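PDB 3G98: alanyl-tRNA synthetase from Aquifex aeolicus, which attaches alanine to its tRNA, and whose C-Ala domain, the part crystallised here, brings editing and aminoacylation together on one tRNA. Local coordinates for residues 43-46 with 47-50. Numbering follows the deposited sequence.
Sequences ASRK and GDKI
R45 reaches the carbonyl of G47 because its CG stands anti to the backbone N (chi1 -171°) and the chain then runs fully extended to NE, carrying the guanidinium along the turn. There NE donates to G47 O at 2.8 Å. The donor lies in the carbonyl plane, yet the N-H...O angle of 137° and the tilt of the oxygen from the guanidinium plane show a bent bond. Beside it, D48 points the same way as R45, and its OD1 forms a long salt bridge to R45 NH2 at 3.8 Å, the two flat groups being turned 54° apart.

The backbone beneath is a beta hairpin with a two-residue loop, G47-D48, closed by a type II' turn from K46 to K49, with G47 at the first corner, where its phi is positive. K46 and K49 make the hydrogen-bonded antiparallel pair: K46 N donates to K49 O at 3.0 Å, and K49 N returns a bond to K46 O. R45 and I50 form a non-hydrogen-bonded pair, and I50 CA approaches S44 O at 3.4 Å as a CA-H...O contact. On the same face as R45, I50 CD1 packs on A43 CB at 3.7 Å, an apolar contact between two buried side chains just behind the turn.

This hairpin links the adjacent strands 38-46 and 49-56 of the mixed sheet. R45 NH1 also pairs with D96, while K46 NZ reaches E20 from the other face. With a neutral carbonyl at NE and carboxylates at both terminal nitrogens, the R45 guanidinium probably ties the turn electrostatically to the loop holding D96, the D48 link being the weaker.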
loop_
_atom_site.group_PDB
_atom_site.type_symbol
_atom_site.label_atom_id
_atom_site.label_comp_id
_atom_site.label_asym_id
_atom_site.label_seq_id
_atom_site.Cartn_x
_atom_site.Cartn_y
_atom_site.Cartn_z
ATOM N N ALA A 43 -4.856 -1.326 3.916
ATOM C CA ALA A 43 -5.075 -0.314 4.925
ATOM C C ALA A 43 -6.022 -0.858 5.980
ATOM O O ALA A 43 -6.748 -1.835 5.742
ATOM C CB ALA A 43 -5.648 0.931 4.292
ATOM N N SER A 44 -6.005 -0.220 7.148
ATOM C CA SER A 44 -6.920 -0.572 8.225
ATOM C C SER A 44 -7.555 0.694 8.754
ATOM O O SER A 44 -6.855 1.629 9.156
ATOM C CB SER A 44 -6.182 -1.267 9.355
ATOM O OG SER A 44 -7.050 -1.489 10.460
ATOM N N ARG A 45 -8.882 0.725 8.724
ATOM C CA ARG A 45 -9.632 1.847 9.260
ATOM C C ARG A 45 -9.939 1.573 10.726
ATOM O O ARG A 45 -10.518 0.535 11.063
ATOM C CB ARG A 45 -10.942 2.040 8.499
ATOM C CG ARG A 45 -11.650 3.319 8.889
ATOM C CD ARG A 45 -13.059 3.425 8.332
ATOM N NE ARG A 45 -13.671 4.673 8.790
ATOM C CZ ARG A 45 -14.218 5.588 7.996
ATOM N NH1 ARG A 45 -14.279 5.389 6.687
ATOM N NH2 ARG A 45 -14.726 6.693 8.521
ATOM N N LYS A 46 -9.542 2.499 11.591
ATOM C CA LYS A 46 -9.966 2.468 12.988
ATOM C C LYS A 46 -10.680 3.775 13.299
ATOM O O LYS A 46 -10.045 4.777 13.643
ATOM C CB LYS A 46 -8.770 2.266 13.920
ATOM C CG LYS A 46 -8.186 0.854 13.857
ATOM C CD LYS A 46 -6.795 0.770 14.478
ATOM C CE LYS A 46 -6.843 0.463 15.967
ATOM N NZ LYS A 46 -5.490 0.093 16.485
ATOM N N GLY A 47 -12.002 3.764 13.148
ATOM C CA GLY A 47 -12.794 4.973 13.329
ATOM C C GLY A 47 -12.405 6.012 12.296
ATOM O O GLY A 47 -12.534 5.782 11.096
ATOM N N ASP A 48 -11.924 7.160 12.758
ATOM C CA ASP A 48 -11.584 8.250 11.848
ATOM C C ASP A 48 -10.098 8.291 11.497
ATOM O O ASP A 48 -9.609 9.268 10.917
ATOM C CB ASP A 48 -12.054 9.592 12.416
ATOM C CG ASP A 48 -13.548 9.804 12.246
ATOM O OD1 ASP A 48 -14.125 9.264 11.273
ATOM O OD2 ASP A 48 -14.143 10.515 13.085
ATOM N N LYS A 49 -9.384 7.225 11.843
ATOM C CA LYS A 49 -7.974 7.114 11.489
ATOM C C LYS A 49 -7.764 5.976 10.498
ATOM O O LYS A 49 -8.573 5.043 10.424
ATOM C CB LYS A 49 -7.121 6.886 12.739
ATOM C CG LYS A 49 -7.229 8.004 13.769
ATOM C CD LYS A 49 -6.954 9.364 13.133
ATOM C CE LYS A 49 -7.193 10.501 14.122
ATOM N NZ LYS A 49 -6.341 10.360 15.329
ATOM N N ILE A 50 -6.675 6.051 9.740
ATOM C CA ILE A 50 -6.335 4.967 8.836
ATOM C C ILE A 50 -4.820 4.691 8.839
ATOM O O ILE A 50 -3.996 5.606 8.769
ATOM C CB ILE A 50 -6.875 5.238 7.401
ATOM C CG1 ILE A 50 -6.543 4.088 6.452
ATOM C CG2 ILE A 50 -6.326 6.568 6.844
ATOM C CD1 ILE A 50 -7.383 4.120 5.178
#